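Long-range contacts in phosphoacetylglucosamine mutase (Aspergillus lentulus, PDB 5O9X), which catalyses the interconversion of N-acetylglucosamine 6-phosphate and N-acetylglucosamine 1-phosphate, a step toward the UDP-N-acetylglucosamine used in building the fungal cell wall: residues 67-72 with 284-289; 333-338 with 368-373; 456-461 with 514-519. The protein carries 1 engineered substitution. All coordinates share one frame; numbering follows the deposited sequence.

Contact 1 of 3, residues 67-72 with 284-289. Engineered in segment 67-72: A69 (natural residue Ser). With G16 (1,6-di-O-phosphono-alpha-D-glucopyranose), chain B.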
loop_
_atom_site.group_PDB
_atom_site.type_symbol
_atom_site.label_atom_id
_atom_site.label_comp_id
_atom_site.label_asym_id
_atom_site.label_seq_id
_atom_site.Cartn_x
_atom_site.Cartn_y
_atom_site.Cartn_z
ATOM N N THR A 67 9.732 0.765 8.236
ATOM C CA THR A 67 10.041 0.783 6.847
ATOM C C THR A 67 9.751 2.212 6.376
ATOM O O THR A 67 8.908 2.916 6.933
ATOM C CB THR A 67 9.100 -0.231 6.033
ATOM O OG1 THR A 67 9.478 -0.171 4.670
ATOM C CG2 THR A 67 7.586 0.154 6.102
ATOM N N ALA A 68 10.464 2.611 5.340
ATOM C CA ALA A 68 10.058 3.751 4.500
ATOM C C ALA A 68 9.603 3.308 3.077
ATOM O O ALA A 68 9.468 4.167 2.202
ATOM C CB ALA A 68 11.147 4.834 4.451
ATOM N N ALA A 69 9.338 1.987 2.874
ATOM C CA ALA A 69 8.528 1.495 1.672
ATOM C C ALA A 69 9.148 1.888 0.307
ATOM O O ALA A 69 10.233 1.396 0.005
ATOM C CB ALA A 69 7.112 2.024 1.803
ATOM N N HIS A 70 8.551 2.826 -0.482
ATOM C CA HIS A 70 9.101 3.202 -1.791
ATOM C C HIS A 70 10.287 4.184 -1.687
ATOM O O HIS A 70 11.004 4.409 -2.702
ATOM C CB HIS A 70 8.011 3.909 -2.694
ATOM C CG HIS A 70 7.848 5.364 -2.429
ATOM N ND1 HIS A 70 6.981 5.845 -1.451
ATOM C CD2 HIS A 70 8.437 6.456 -2.980
ATOM C CE1 HIS A 70 7.041 7.169 -1.431
ATOM N NE2 HIS A 70 7.919 7.558 -2.350
ATOM N N ASN A 71 10.462 4.802 -0.508
ATOM C CA ASN A 71 11.527 5.846 -0.315
ATOM C C ASN A 71 12.979 5.363 -0.562
ATOM O O ASN A 71 13.291 4.153 -0.427
ATOM C CB ASN A 71 11.475 6.507 1.074
ATOM C CG ASN A 71 10.229 7.413 1.241
ATOM O OD1 ASN A 71 9.138 7.059 0.808
ATOM N ND2 ASN A 71 10.413 8.554 1.909
ATOM N N PRO A 72 13.864 6.333 -0.861
ATOM C CA PRO A 72 15.279 5.934 -1.066
ATOM C C PRO A 72 15.822 5.301 0.248
ATOM O O PRO A 72 15.255 5.511 1.363
ATOM C CB PRO A 72 15.993 7.297 -1.377
ATOM C CG PRO A 72 14.857 8.163 -1.992
ATOM C CD PRO A 72 13.650 7.811 -1.123
ATOM N N ASP A 284 7.848 -3.119 -4.796
ATOM C CA ASP A 284 8.749 -2.102 -4.217
ATOM C C ASP A 284 9.492 -2.690 -3.017
ATOM O O ASP A 284 9.400 -3.901 -2.776
ATOM C CB ASP A 284 8.032 -0.739 -3.952
ATOM C CG ASP A 284 7.041 -0.825 -2.846
ATOM O OD1 ASP A 284 6.683 -1.987 -2.446
ATOM O OD2 ASP A 284 6.603 0.261 -2.353
ATOM N N GLY A 285 10.283 -1.846 -2.336
ATOM C CA GLY A 285 11.200 -2.265 -1.242
ATOM C C GLY A 285 10.552 -2.949 -0.032
ATOM O O GLY A 285 11.233 -3.751 0.626
ATOM N N ASP A 286 9.280 -2.670 0.309
ATOM C CA ASP A 286 8.583 -3.464 1.387
ATOM C C ASP A 286 7.492 -4.421 0.823
ATOM O O ASP A 286 6.631 -4.974 1.563
ATOM C CB ASP A 286 7.990 -2.571 2.489
ATOM C CG ASP A 286 6.829 -1.711 2.011
ATOM O OD1 ASP A 286 6.784 -1.498 0.778
ATOM O OD2 ASP A 286 5.981 -1.207 2.856
ATOM N N ALA A 287 7.505 -4.570 -0.503
ATOM C CA ALA A 287 6.563 -5.437 -1.243
ATOM C C ALA A 287 5.080 -5.070 -0.938
ATOM O O ALA A 287 4.228 -5.942 -0.707
ATOM C CB ALA A 287 6.834 -6.923 -0.975
ATOM N N ASP A 288 4.793 -3.769 -0.987
ATOM C CA ASP A 288 3.429 -3.407 -0.850
ATOM C C ASP A 288 2.865 -2.598 -2.024
ATOM O O ASP A 288 1.791 -1.973 -1.926
ATOM C CB ASP A 288 3.212 -2.719 0.498
ATOM C CG ASP A 288 1.788 -2.983 1.023
ATOM O OD1 ASP A 288 1.138 -3.989 0.599
ATOM O OD2 ASP A 288 1.335 -2.142 1.752
ATOM N N ARG A 289 3.594 -2.627 -3.124
ATOM C CA ARG A 289 3.108 -2.106 -4.425
ATOM C C ARG A 289 3.493 -3.132 -5.466
ATOM O O ARG A 289 4.590 -3.720 -5.377
ATOM C CB ARG A 289 3.852 -0.817 -4.804
ATOM C CG ARG A 289 3.542 0.353 -3.888
ATOM C CD ARG A 289 4.297 1.574 -4.447
ATOM N NE ARG A 289 4.201 2.711 -3.506
ATOM C CZ ARG A 289 4.575 3.944 -3.823
ATOM N NH1 ARG A 289 5.089 4.184 -5.024
ATOM N NH2 ARG A 289 4.530 4.919 -2.942
HETATM C C1 G16 B . 2.562 5.535 0.652
HETATM C C2 G16 B . 1.069 5.305 0.866
HETATM C C3 G16 B . 0.319 5.353 -0.503
HETATM C C4 G16 B . 0.550 6.628 -1.293
HETATM C C5 G16 B . 2.053 6.798 -1.479
HETATM C C6 G16 B . 2.478 8.155 -1.990
HETATM O O1 G16 B . 3.084 4.474 -0.153
HETATM O O2 G16 B . 0.759 4.069 1.580
HETATM O O3 G16 B . -1.002 5.088 -0.242
HETATM O O4 G16 B . -0.058 6.645 -2.658
HETATM O O5 G16 B . 2.752 6.788 -0.212
HETATM O O6 G16 B . 2.005 9.166 -0.991
HETATM P P G16 B . 2.411 10.722 -1.212
HETATM O O1P G16 B . 2.037 11.130 -2.655
HETATM O O2P G16 B . 3.946 10.835 -1.052
HETATM O O3P G16 B . 1.750 11.553 -0.092
HETATM P "P'" G16 B . 4.278 3.474 0.357
HETATM O O1X G16 B . 4.085 3.245 1.880
HETATM O O2X G16 B . 5.622 4.256 0.198
HETATM O O3X G16 B . 4.321 2.298 -0.556
#
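H70 and R289 meet at the 1-phosphate of the bound glucose 1,6-bisphosphate. Followed outward, H70 begins with CB over the centre of the R289 guanidinium, 3.6 Å from CZ. CG, 3.4 Å from R289 NH2, is placed between the backbone N and the carbonyl carbon (chi1 83°), which turns the imidazole toward the ligand; N71 OD1 sits over one ring face, offset toward the rim. ND1 donates to O2X at 2.7 Å, nearly straight (173°) and in the ring plane. R289 NH2 lies 3.0 Å from ND1 without a hydrogen bond, since ND1 spends its N-H on O2X and the angle is poor. The planes are tilted by 25°, and both nitrogens turn to the same phosphate group. At the tip NE2 bonds to E510.

An extended arginine suits the other side, because it reaches the phosphate with two donors: NE to O3X at 3.0 Å, NH2 to the bridging O1 at 3.2 Å. D284 OD1 takes D288 N, shaping the aspartate-rich loop that in phosphohexomutase relatives carries magnesium. A69, engineered in place of serine at the position of the family's phosphoserine, puts CB 3.6 Å from D286 OD2, which bonds T164 OG1. T67 OG1 accepts A69 N in an ST turn and also bonds D133. The two loops follow strands 61-66 and 279-283 of separate sheets, with helix 164-176 against T67 and helix 259-265 beside H70 and R289.

Contact 2 of 3, residues 333-338 with 368-373. Unlike the reference sequence in segment 368-373: M371 (reference Leu).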
loop_
_atom_site.group_PDB
_atom_site.type_symbol
_atom_site.label_atom_id
_atom_site.label_comp_id
_atom_site.label_asym_id
_atom_site.label_seq_id
_atom_site.Cartn_x
_atom_site.Cartn_y
_atom_site.Cartn_z
ATOM N N GLY A 333 -17.957 -1.758 -6.835
ATOM C CA GLY A 333 -17.582 -0.387 -7.094
ATOM C C GLY A 333 -16.048 -0.321 -7.133
ATOM O O GLY A 333 -15.347 -1.141 -6.491
ATOM N N VAL A 334 -15.530 0.683 -7.878
ATOM C CA VAL A 334 -14.068 0.898 -7.947
ATOM C C VAL A 334 -13.653 2.242 -7.306
ATOM O O VAL A 334 -14.130 3.325 -7.719
ATOM C CB VAL A 334 -13.560 0.819 -9.383
ATOM C CG1 VAL A 334 -11.985 0.932 -9.429
ATOM C CG2 VAL A 334 -14.094 -0.487 -10.084
ATOM N N VAL A 335 -12.731 2.183 -6.348
ATOM C CA VAL A 335 -12.233 3.397 -5.698
ATOM C C VAL A 335 -10.900 3.731 -6.343
ATOM O O VAL A 335 -10.062 2.829 -6.505
ATOM C CB VAL A 335 -12.059 3.147 -4.195
ATOM C CG1 VAL A 335 -11.536 4.398 -3.489
ATOM C CG2 VAL A 335 -13.474 2.818 -3.615
ATOM N N GLN A 336 -10.730 5.017 -6.702
ATOM C CA GLN A 336 -9.538 5.506 -7.357
ATOM C C GLN A 336 -9.008 6.714 -6.581
ATOM O O GLN A 336 -9.687 7.218 -5.643
ATOM C CB GLN A 336 -9.805 5.883 -8.842
ATOM C CG GLN A 336 -10.344 4.684 -9.709
ATOM C CD GLN A 336 -10.308 5.085 -11.150
ATOM O OE1 GLN A 336 -11.008 6.006 -11.574
ATOM N NE2 GLN A 336 -9.486 4.441 -11.921
ATOM N N THR A 337 -7.825 7.192 -6.973
ATOM C CA THR A 337 -7.421 8.564 -6.605
ATOM C C THR A 337 -7.233 9.392 -7.885
ATOM O O THR A 337 -7.333 8.866 -9.006
ATOM C CB THR A 337 -6.181 8.620 -5.689
ATOM O OG1 THR A 337 -4.967 8.277 -6.435
ATOM C CG2 THR A 337 -6.326 7.526 -4.575
ATOM N N ALA A 338 -6.849 10.653 -7.708
ATOM C CA ALA A 338 -6.721 11.600 -8.816
ATOM C C ALA A 338 -5.520 11.218 -9.698
ATOM O O ALA A 338 -5.496 11.633 -10.850
ATOM C CB ALA A 338 -6.600 13.031 -8.239
ATOM N N HIS A 368 -11.458 3.042 3.320
ATOM C CA HIS A 368 -12.710 3.726 3.831
ATOM C C HIS A 368 -13.832 3.804 2.833
ATOM O O HIS A 368 -14.962 3.441 3.170
ATOM C CB HIS A 368 -12.437 5.135 4.405
ATOM C CG HIS A 368 -13.630 5.777 5.085
ATOM N ND1 HIS A 368 -14.505 6.639 4.437
ATOM C CD2 HIS A 368 -14.052 5.726 6.379
ATOM C CE1 HIS A 368 -15.431 7.060 5.288
ATOM N NE2 HIS A 368 -15.176 6.528 6.475
ATOM N N ALA A 369 -13.566 4.281 1.605
ATOM C CA ALA A 369 -14.617 4.461 0.583
ATOM C C ALA A 369 -15.105 3.136 0.022
ATOM O O ALA A 369 -16.279 3.024 -0.423
ATOM C CB ALA A 369 -14.113 5.351 -0.581
ATOM N N ALA A 370 -14.188 2.162 -0.026
ATOM C CA ALA A 370 -14.488 0.856 -0.591
ATOM C C ALA A 370 -15.479 0.086 0.303
ATOM O O ALA A 370 -16.186 -0.770 -0.220
ATOM C CB ALA A 370 -13.221 0.050 -0.759
ATOM N N MET A 371 -15.555 0.425 1.607
ATOM C CA MET A 371 -16.577 -0.181 2.531
ATOM C C MET A 371 -18.004 0.087 2.081
ATOM O O MET A 371 -18.933 -0.569 2.541
ATOM C CB MET A 371 -16.461 0.281 3.994
ATOM C CG MET A 371 -15.086 0.355 4.629
ATOM S SD MET A 371 -14.535 -1.054 5.625
ATOM C CE MET A 371 -14.111 -2.262 4.359
ATOM N N ARG A 372 -18.217 1.009 1.156
ATOM C CA ARG A 372 -19.588 1.323 0.760
ATOM C C ARG A 372 -20.191 0.333 -0.266
ATOM O O ARG A 372 -21.379 0.409 -0.574
ATOM C CB ARG A 372 -19.686 2.789 0.316
ATOM C CG ARG A 372 -19.197 3.694 1.458
ATOM C CD ARG A 372 -19.532 5.178 1.385
ATOM N NE ARG A 372 -20.839 5.492 0.783
ATOM C CZ ARG A 372 -21.257 6.730 0.480
ATOM N NH1 ARG A 372 -20.486 7.785 0.732
ATOM N NH2 ARG A 372 -22.450 6.922 -0.079
ATOM N N PHE A 373 -19.357 -0.588 -0.779
ATOM C CA PHE A 373 -19.756 -1.538 -1.829
ATOM C C PHE A 373 -19.823 -2.943 -1.230
ATOM O O PHE A 373 -19.188 -3.181 -0.200
ATOM C CB PHE A 373 -18.717 -1.472 -2.978
ATOM C CG PHE A 373 -18.668 -0.110 -3.604
ATOM C CD1 PHE A 373 -19.731 0.349 -4.348
ATOM C CD2 PHE A 373 -17.547 0.735 -3.426
ATOM C CE1 PHE A 373 -19.727 1.638 -4.913
ATOM C CE2 PHE A 373 -17.530 2.033 -3.999
ATOM C CZ PHE A 373 -18.613 2.479 -4.739
#
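F373 N donates to A370 O at 3.2 Å, closing a type I turn from A370 to F373. The preceding amide, R372 N, reaches A369 O in the same manner. These bonds turn the chain so that F373 heads back toward the strand, and its CG, anti to the carbonyl carbon (chi1 -62°), carries the ring over the backbone of G333.

There the contact is a CH-pi interaction. G333 CA stands 3.5 Å from the ring centroid and only 8° off the ring normal, so the methylene sits almost squarely above the middle of the face. Glycine suits the place because the phenyl comes down directly on its main chain, where a side chain would otherwise project.

Two residues further along the strand, V335 sets CG1 against A369 and CG2 between A370 and the ring. CG1 is anti to the backbone N (chi1 180°) and meets A369 CB at 4.0 Å. CG2 lies 3.7 Å from A370 N, touches A370 CB, and meets the edge of the F373 ring at CE2, 4.1 Å away. Alanines suit the helix here, since their small side chains let the branched valine reach the helix backbone itself.

The next residue, Q336, belongs to the other side of the sheet, bonding to S344 and T345 of helix 342-350; V334 likewise touches I348 of that helix. Strand 332-337 runs between strands 356-359 and 375-379, parallel to both. Helix 363-370 thus belongs to the beta-alpha-beta crossover that joins those two neighbours, and this contact packs the A369-A370 part of the helix and the turn after it onto the strand it passes over.

Contact 3 of 3, residues 456-461 with 514-519. With G16 (1,6-di-O-phosphono-alpha-D-glucopyranose), chain B.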
loop_
_atom_site.group_PDB
_atom_site.type_symbol
_atom_site.label_atom_id
_atom_site.label_comp_id
_atom_site.label_asym_id
_atom_site.label_seq_id
_atom_site.Cartn_x
_atom_site.Cartn_y
_atom_site.Cartn_z
ATOM N N LEU A 456 -4.263 7.694 -21.474
ATOM C CA LEU A 456 -3.783 9.042 -21.920
ATOM C C LEU A 456 -2.302 9.194 -21.567
ATOM O O LEU A 456 -1.901 8.824 -20.476
ATOM C CB LEU A 456 -4.574 10.137 -21.183
ATOM C CG LEU A 456 -6.069 10.132 -21.536
ATOM C CD1 LEU A 456 -6.788 11.157 -20.632
ATOM C CD2 LEU A 456 -6.303 10.508 -22.994
ATOM N N PRO A 457 -1.472 9.720 -22.491
ATOM C CA PRO A 457 -0.082 10.056 -22.140
ATOM C C PRO A 457 -0.097 10.866 -20.857
ATOM O O PRO A 457 -0.933 11.776 -20.715
ATOM C CB PRO A 457 0.379 10.909 -23.343
ATOM C CG PRO A 457 -0.324 10.155 -24.525
ATOM C CD PRO A 457 -1.735 9.905 -23.943
ATOM N N SER A 458 0.767 10.496 -19.911
ATOM C CA SER A 458 0.801 11.215 -18.626
ATOM C C SER A 458 2.218 11.408 -18.137
ATOM O O SER A 458 3.198 10.817 -18.680
ATOM C CB SER A 458 -0.017 10.439 -17.583
ATOM O OG SER A 458 0.643 9.223 -17.243
ATOM N N ARG A 459 2.345 12.189 -17.070
ATOM C CA ARG A 459 3.682 12.560 -16.604
ATOM C C ARG A 459 3.594 12.935 -15.152
ATOM O O ARG A 459 2.660 13.637 -14.777
ATOM C CB ARG A 459 4.191 13.780 -17.465
ATOM C CG ARG A 459 5.471 14.426 -16.965
ATOM C CD ARG A 459 6.714 13.625 -17.184
ATOM N NE ARG A 459 6.812 13.153 -18.606
ATOM C CZ ARG A 459 7.931 12.714 -19.178
ATOM N NH1 ARG A 459 9.064 12.734 -18.482
ATOM N NH2 ARG A 459 7.937 12.251 -20.431
ATOM N N LEU A 460 4.557 12.458 -14.349
ATOM C CA LEU A 460 4.729 12.932 -12.947
ATOM C C LEU A 460 5.967 13.785 -12.854
ATOM O O LEU A 460 6.999 13.443 -13.479
ATOM C CB LEU A 460 4.898 11.736 -11.971
ATOM C CG LEU A 460 3.573 10.963 -11.668
ATOM C CD1 LEU A 460 3.824 9.553 -11.118
ATOM C CD2 LEU A 460 2.582 11.738 -10.745
ATOM N N VAL A 461 5.912 14.890 -12.102
ATOM C CA VAL A 461 7.136 15.695 -11.822
ATOM C C VAL A 461 7.212 15.938 -10.335
ATOM O O VAL A 461 6.210 16.423 -9.739
ATOM C CB VAL A 461 7.060 17.095 -12.494
ATOM C CG1 VAL A 461 8.400 17.904 -12.282
ATOM C CG2 VAL A 461 6.786 16.949 -13.964
ATOM N N ARG A 514 4.053 17.080 -5.612
ATOM C CA ARG A 514 3.914 16.251 -6.823
ATOM C C ARG A 514 3.046 16.938 -7.845
ATOM O O ARG A 514 1.989 17.437 -7.493
ATOM C CB ARG A 514 3.244 14.905 -6.462
ATOM C CG ARG A 514 4.019 14.097 -5.426
ATOM C CD ARG A 514 3.572 12.617 -5.412
ATOM N NE ARG A 514 4.204 11.863 -4.280
ATOM C CZ ARG A 514 5.498 11.486 -4.249
ATOM N NH1 ARG A 514 6.340 11.852 -5.256
ATOM N NH2 ARG A 514 5.944 10.768 -3.170
ATOM N N VAL A 515 3.463 16.862 -9.112
ATOM C CA VAL A 515 2.631 17.348 -10.212
ATOM C C VAL A 515 2.304 16.141 -11.072
ATOM O O VAL A 515 3.217 15.415 -11.502
ATOM C CB VAL A 515 3.389 18.413 -11.043
ATOM C CG1 VAL A 515 2.641 18.754 -12.355
ATOM C CG2 VAL A 515 3.591 19.687 -10.151
ATOM N N TYR A 516 1.032 16.056 -11.425
ATOM C CA TYR A 516 0.604 15.043 -12.383
ATOM C C TYR A 516 -0.041 15.783 -13.551
ATOM O O TYR A 516 -0.774 16.770 -13.353
ATOM C CB TYR A 516 -0.450 14.167 -11.652
ATOM C CG TYR A 516 -1.130 13.191 -12.637
ATOM C CD1 TYR A 516 -0.475 12.009 -12.990
ATOM C CD2 TYR A 516 -2.360 13.531 -13.298
ATOM C CE1 TYR A 516 -1.068 11.081 -13.933
ATOM C CE2 TYR A 516 -2.948 12.614 -14.251
ATOM C CZ TYR A 516 -2.277 11.413 -14.554
ATOM O OH TYR A 516 -2.801 10.502 -15.515
ATOM N N ALA A 517 0.192 15.300 -14.790
ATOM C CA ALA A 517 -0.531 15.836 -15.918
ATOM C C ALA A 517 -0.834 14.666 -16.858
ATOM O O ALA A 517 -0.007 13.798 -17.009
ATOM C CB ALA A 517 0.249 16.950 -16.634
ATOM N N GLU A 518 -1.984 14.712 -17.488
ATOM C CA GLU A 518 -2.307 13.852 -18.607
ATOM C C GLU A 518 -2.886 14.743 -19.755
ATOM O O GLU A 518 -3.435 15.829 -19.507
ATOM C CB GLU A 518 -3.258 12.730 -18.196
ATOM C CG GLU A 518 -4.616 13.249 -17.691
ATOM C CD GLU A 518 -5.547 12.143 -17.191
ATOM O OE1 GLU A 518 -5.006 11.074 -16.740
ATOM O OE2 GLU A 518 -6.801 12.383 -17.172
ATOM N N ALA A 519 -2.719 14.283 -20.993
ATOM C CA ALA A 519 -3.443 14.905 -22.111
ATOM C C ALA A 519 -3.559 13.864 -23.235
ATOM O O ALA A 519 -3.050 12.747 -23.073
ATOM C CB ALA A 519 -2.679 16.164 -22.577
HETATM C C1 G16 B . 2.562 5.535 0.652
HETATM C C2 G16 B . 1.069 5.305 0.866
HETATM C C3 G16 B . 0.319 5.353 -0.503
HETATM C C4 G16 B . 0.550 6.628 -1.293
HETATM C C5 G16 B . 2.053 6.798 -1.479
HETATM C C6 G16 B . 2.478 8.155 -1.990
HETATM O O1 G16 B . 3.084 4.474 -0.153
HETATM O O2 G16 B . 0.759 4.069 1.580
HETATM O O3 G16 B . -1.002 5.088 -0.242
HETATM O O4 G16 B . -0.058 6.645 -2.658
HETATM O O5 G16 B . 2.752 6.788 -0.212
HETATM O O6 G16 B . 2.005 9.166 -0.991
HETATM P P G16 B . 2.411 10.722 -1.212
HETATM O O1P G16 B . 2.037 11.130 -2.655
HETATM O O2P G16 B . 3.946 10.835 -1.052
HETATM O O3P G16 B . 1.750 11.553 -0.092
HETATM P "P'" G16 B . 4.278 3.474 0.357
HETATM O O1X G16 B . 4.085 3.245 1.880
HETATM O O2X G16 B . 5.622 4.256 0.198
HETATM O O3X G16 B . 4.321 2.298 -0.556
HETATM O O HOH W 1 -1.278 7.638 -16.204
#
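V461 and V515 form a hydrogen-bonded antiparallel pair in which both amides and both carbonyls are used, V461 N reaching V515 O at 2.8 Å. R459 and A517 repeat the exchange, and beyond them A519 N donates to P457 O at 3.1 Å; proline, lacking an N-H, serves here through its carbonyl.

In the non-hydrogen-bonded pair L460 with Y516, L460 CD2 touches the ring across the strands at its edge, 3.8 Å from CD1. Along strand 513-518 the phenol OH donates to E518 OE1 at 2.6 Å, on the anti side, tilted 24° out of the carboxylate plane. OE1 also receives G342 N, while OE2 pairs with R501, so this buried acid is well provided for. S458 OG is hydrogen-bonded to a water 2.7 Å away and to Q266 NE2; the same water donates weakly to Y516 OH.

Near the start of its strand, R514, extended from CG to NE, is long enough to carry two donors to the ligand's 6-phosphate: NE to O1P at 2.8 Å, NH2 to O2P at 2.9 Å. NH2 also pairs with E510. Strand 513-518 is central in the three-stranded C-terminal sheet, between 458-463 and 501-506, and helix 522-539 packs on the face bearing R459, V515 and A517.

In the fold
Along the chain the three contacts follow one another without overlap, and their centres stand 22 to 23 Å apart. Contact 1 joins loops of the first and second domains, contact 2 lies wholly in the sheet and helix layers of the third, and contact 3 belongs to the small C-terminal sheet. The ligand bridges contacts 1 and 3, which grip its two phosphates; they also touch where H70 NE2 comes 3.9 Å from R514 NH2, and both residues bond E510. Contact 2 touches neither, although its nearest atoms come within about 4 Å of contact 3; the side chain of V335 is about 11 Å from the ligand. The active site thus lies where the domains converge, consistent with a mutase handling phosphate at either end of the sugar.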